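Local coordinates for hyperpolarization-activated (Ih) channel (Strongylocentrotus purpuratus, PDB 2PTM), which forms a hyperpolarization-activated ion channel, probably passing potassium, and binds cyclic nucleotides such as cAMP in the domain that follows its carboxy-terminal C-linker, at the interface of chains A and B. Sequence-based numbering; all coordinates share one arbitrary frame. Chains: chain A/B, Hyperpolarization-activated (Ih) channel.

Contact 1: the interface of chains A and B. Residues chain A 20, 24-27, 30; chain B 64, 67-68.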
loop_
_atom_site.group_PDB
_atom_site.type_symbol
_atom_site.label_atom_id
_atom_site.label_comp_id
_atom_site.label_asym_id
_atom_site.label_seq_id
_atom_site.Cartn_x
_atom_site.Cartn_y
_atom_site.Cartn_z
ATOM N N TYR A 20 -0.114 -24.642 9.748
ATOM C CA TYR A 20 -0.701 -23.553 10.517
ATOM C C TYR A 20 -1.889 -24.055 11.329
ATOM O O TYR A 20 -2.000 -23.770 12.521
ATOM C CB TYR A 20 -1.128 -22.403 9.603
ATOM C CG TYR A 20 -2.046 -21.404 10.279
ATOM C CD1 TYR A 20 -1.539 -20.417 11.120
ATOM C CD2 TYR A 20 -3.418 -21.454 10.084
ATOM C CE1 TYR A 20 -2.380 -19.501 11.745
ATOM C CE2 TYR A 20 -4.266 -20.545 10.703
ATOM C CZ TYR A 20 -3.744 -19.572 11.534
ATOM O OH TYR A 20 -4.595 -18.670 12.144
ATOM N N ARG A 24 -2.477 -23.976 15.455
ATOM C CA ARG A 24 -3.656 -23.323 16.002
ATOM C C ARG A 24 -4.634 -24.328 16.589
ATOM O O ARG A 24 -5.670 -23.950 17.139
ATOM C CB ARG A 24 -4.346 -22.511 14.910
ATOM C CG ARG A 24 -3.547 -21.311 14.469
ATOM C CD ARG A 24 -3.262 -20.411 15.654
ATOM N NE ARG A 24 -3.057 -19.029 15.235
ATOM C CZ ARG A 24 -3.198 -17.977 16.034
ATOM N NH1 ARG A 24 -3.547 -18.150 17.303
ATOM N NH2 ARG A 24 -2.995 -16.752 15.562
ATOM N N LYS A 25 -4.300 -25.607 16.462
ATOM C CA LYS A 25 -5.144 -26.686 16.964
ATOM C C LYS A 25 -6.600 -26.502 16.546
ATOM O O LYS A 25 -7.516 -26.703 17.342
ATOM C CB LYS A 25 -5.037 -26.789 18.487
ATOM C CG LYS A 25 -3.609 -26.904 19.000
ATOM C CD LYS A 25 -2.887 -28.086 18.383
ATOM C CE LYS A 25 -1.433 -28.130 18.826
ATOM N NZ LYS A 25 -0.690 -29.250 18.181
ATOM N N LEU A 26 -6.809 -26.119 15.291
ATOM C CA LEU A 26 -8.156 -25.919 14.786
ATOM C C LEU A 26 -8.937 -27.220 14.900
ATOM O O LEU A 26 -8.372 -28.301 14.749
ATOM C CB LEU A 26 -8.121 -25.449 13.329
ATOM C CG LEU A 26 -7.369 -24.148 13.047
ATOM C CD1 LEU A 26 -7.652 -23.670 11.625
ATOM C CD2 LEU A 26 -7.755 -23.076 14.057
ATOM N N PRO A 27 -10.241 -27.123 15.185
ATOM C CA PRO A 27 -11.081 -28.323 15.243
ATOM C C PRO A 27 -11.112 -29.005 13.879
ATOM O O PRO A 27 -10.957 -28.323 12.868
ATOM C CB PRO A 27 -12.465 -27.766 15.586
ATOM C CG PRO A 27 -12.209 -26.405 16.176
ATOM C CD PRO A 27 -10.999 -25.891 15.465
ATOM N N LEU A 30 -13.296 -27.583 11.062
ATOM C CA LEU A 30 -12.829 -26.331 10.479
ATOM C C LEU A 30 -11.619 -26.558 9.580
ATOM O O LEU A 30 -11.480 -25.906 8.548
ATOM C CB LEU A 30 -12.484 -25.343 11.591
ATOM C CG LEU A 30 -11.952 -23.963 11.207
ATOM C CD1 LEU A 30 -12.804 -23.333 10.122
ATOM C CD2 LEU A 30 -11.905 -23.069 12.440
ATOM N N VAL B 64 -11.890 -18.501 11.571
ATOM C CA VAL B 64 -10.559 -18.668 12.141
ATOM C C VAL B 64 -10.274 -17.612 13.209
ATOM O O VAL B 64 -9.756 -17.930 14.277
ATOM C CB VAL B 64 -9.456 -18.663 11.063
ATOM C CG1 VAL B 64 -8.089 -18.809 11.717
ATOM C CG2 VAL B 64 -9.696 -19.791 10.061
ATOM N N TYR B 67 -12.177 -18.453 16.353
ATOM C CA TYR B 67 -11.604 -19.569 17.108
ATOM C C TYR B 67 -10.323 -19.176 17.841
ATOM O O TYR B 67 -10.142 -19.497 19.022
ATOM C CB TYR B 67 -11.346 -20.793 16.229
ATOM C CG TYR B 67 -10.991 -22.007 17.063
ATOM C CD1 TYR B 67 -11.980 -22.849 17.553
ATOM C CD2 TYR B 67 -9.669 -22.286 17.401
ATOM C CE1 TYR B 67 -11.659 -23.954 18.335
ATOM C CE2 TYR B 67 -9.341 -23.383 18.181
ATOM C CZ TYR B 67 -10.340 -24.215 18.644
ATOM O OH TYR B 67 -10.025 -25.310 19.426
ATOM N N ASN B 68 -9.425 -18.495 17.142
ATOM C CA ASN B 68 -8.165 -18.090 17.748
ATOM C C ASN B 68 -8.363 -17.104 18.898
ATOM O O ASN B 68 -7.563 -17.064 19.835
ATOM C CB ASN B 68 -7.214 -17.521 16.697
ATOM C CG ASN B 68 -6.805 -18.556 15.670
ATOM O OD1 ASN B 68 -7.017 -19.754 15.863
ATOM N ND2 ASN B 68 -6.221 -18.101 14.570
#

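Contact 2: the interface of chains A and B. Residues chain A 19; chain B 4-6, 47.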
loop_
_atom_site.group_PDB
_atom_site.type_symbol
_atom_site.label_atom_id
_atom_site.label_comp_id
_atom_site.label_asym_id
_atom_site.label_seq_id
_atom_site.Cartn_x
_atom_site.Cartn_y
_atom_site.Cartn_z
ATOM N N GLU A 19 0.075 -27.056 8.341
ATOM C CA GLU A 19 0.986 -26.774 9.448
ATOM C C GLU A 19 0.433 -25.688 10.357
ATOM O O GLU A 19 0.512 -25.788 11.583
ATOM C CB GLU A 19 2.349 -26.338 8.923
ATOM C CG GLU A 19 3.150 -27.449 8.299
ATOM C CD GLU A 19 4.632 -27.151 8.289
ATOM O OE1 GLU A 19 5.040 -26.123 8.875
ATOM O OE2 GLU A 19 5.389 -27.951 7.699
ATOM N N ASP B 4 7.815 -28.390 9.901
ATOM C CA ASP B 4 9.157 -28.381 9.326
ATOM C C ASP B 4 9.404 -27.132 8.484
ATOM O O ASP B 4 10.470 -26.524 8.562
ATOM C CB ASP B 4 9.394 -29.636 8.502
ATOM N N SER B 5 8.422 -26.760 7.669
ATOM C CA SER B 5 8.511 -25.534 6.875
ATOM C C SER B 5 8.446 -24.293 7.774
ATOM O O SER B 5 9.082 -23.269 7.499
ATOM C CB SER B 5 7.404 -25.498 5.830
ATOM N N SER B 6 7.669 -24.392 8.848
ATOM C CA SER B 6 7.555 -23.304 9.812
ATOM C C SER B 6 8.849 -23.171 10.620
ATOM O O SER B 6 9.251 -22.068 11.004
ATOM C CB SER B 6 6.361 -23.539 10.738
ATOM O OG SER B 6 6.546 -24.703 11.527
ATOM N N PHE B 47 4.877 -19.358 10.986
ATOM C CA PHE B 47 3.890 -19.488 9.934
ATOM C C PHE B 47 3.653 -18.068 9.434
ATOM O O PHE B 47 4.505 -17.198 9.626
ATOM C CB PHE B 47 2.617 -20.109 10.498
ATOM C CG PHE B 47 2.873 -21.280 11.409
ATOM C CD1 PHE B 47 3.147 -21.084 12.756
ATOM C CD2 PHE B 47 2.846 -22.576 10.921
ATOM C CE1 PHE B 47 3.386 -22.159 13.597
ATOM C CE2 PHE B 47 3.079 -23.652 11.759
ATOM C CZ PHE B 47 3.352 -23.444 13.096
#

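Contact 1: the interface of chains A and B
B:Tyr67 and B:Asn68, the last two residues of helix 58-68, meet the turn that joins helices 5-23 and 28-42 of chain A. The tight part has two halves. In the first, A:Pro27 sits on one face of the B:Tyr67 ring: CD stands over it, 3.7 Å from the centroid and displaced toward the rim, while CG touches CE1 of B:Tyr67 at 3.3 Å. With CG of B:Tyr67 anti to its own backbone N (chi1 -170°), the phenol reaches out to the proline, and its CD2 also meets the A:Leu26 methyl CD2 at 3.9 Å.

The second half is polar. The side-chain amide of B:Asn68 lies nearly parallel to the guanidinium of A:Arg24, their planes 11° apart, and ND2 sits 3.3 Å above the guanidinium plane, over its centre. The same B:Asn68 ND2 donates to the phenol oxygen OH of A:Tyr20 at 3.0 Å. That acceptor is close to the amide plane, although the bond is bent, with 136° at the hydrogen. Stack and bond together hold the amide's rotation. B:Val64 CG1 packs against the A:Tyr20 OH at 3.5 Å. A:Arg24 CG in turn packs on a face of the A:Tyr20 ring, so the two partners of the amide brace each other.

The margins are looser. The A:Leu30 methyl CD2 comes only within 4.5 Å of B:Tyr67 CB, and the side chain of A:Lys25 runs away from chain B, leaving its carbonyl near the B:Tyr67 hydroxyl. This is the elbow-on-shoulder contact of the HCN C-linker, through which neighbouring subunits assemble into the tetramer.

Contact 2: the interface of chains A and B
The N-terminal end of C-linker helix 5-23 in chain B is capped here by a carboxylate from the neighbouring subunit. A:Glu19, near the C-terminal end of the equivalent helix in chain A, points its carboxylate at backbone NH groups of the first turn, which in an alpha helix have no carbonyl partner in a preceding turn. A:Glu19 OE1 accepts from the backbone N of B:Ser6 at 3.1 Å. A:Glu19 OE2 accepts from the backbone N of B:Ser5 at 3.3 Å. Both oxygens use the syn lone pair, the one on the side of the other oxygen, so the carboxylate straddles two successive amides in a fork. The B:Ser5 bond is fairly straight, with 160° at the hydrogen; the B:Ser6 bond is more bent, at 143°.

Weaker bonds flank this pair. B:Ser6 OG, set between its backbone N and carbonyl carbon (chi1 64°), lies 3.4 Å from A:Glu19 OE1, and N of B:Asp4, the first residue modelled, lies 3.3 Å from A:Glu19 OE2. The side chains of B:Asp4 and B:Ser5 are incomplete in the model, and the grip on the glutamate runs mainly through main-chain nitrogens. Beyond CG the A:Glu19 chain is extended, which carries the carboxylate across to chain B. The positive end of the helix dipole would probably stabilise its negative charge.

At the root of the glutamate, B:Phe47 comes in from a loop. A:Glu19 CB lies in plane at the edge of the ring, 4.0 Å from B:Phe47 CE2, and the same CE2 sits 3.3 Å from the A:Glu19 carbonyl O. A face of this ring also takes B:Ser6 CB, 3.4 Å above its plane and toward the rim, within chain B.

Contacts 1 and 2 are centred about 15 Å apart and share helix 5-23 of chain A: A:Glu19 serves contact 2 and the next residue, A:Tyr20, serves contact 1. On chain B they use different elements, the end of helix 58-68 in contact 1 and the start of helix 5-23 with a loop in contact 2. The end of helix 5-23 and the turn after it thus meet two separate regions of the neighbour. Repeated round the four-chain assembly, this pairing joins each C-linker to the next, and could pass movements between subunits when the channel gates.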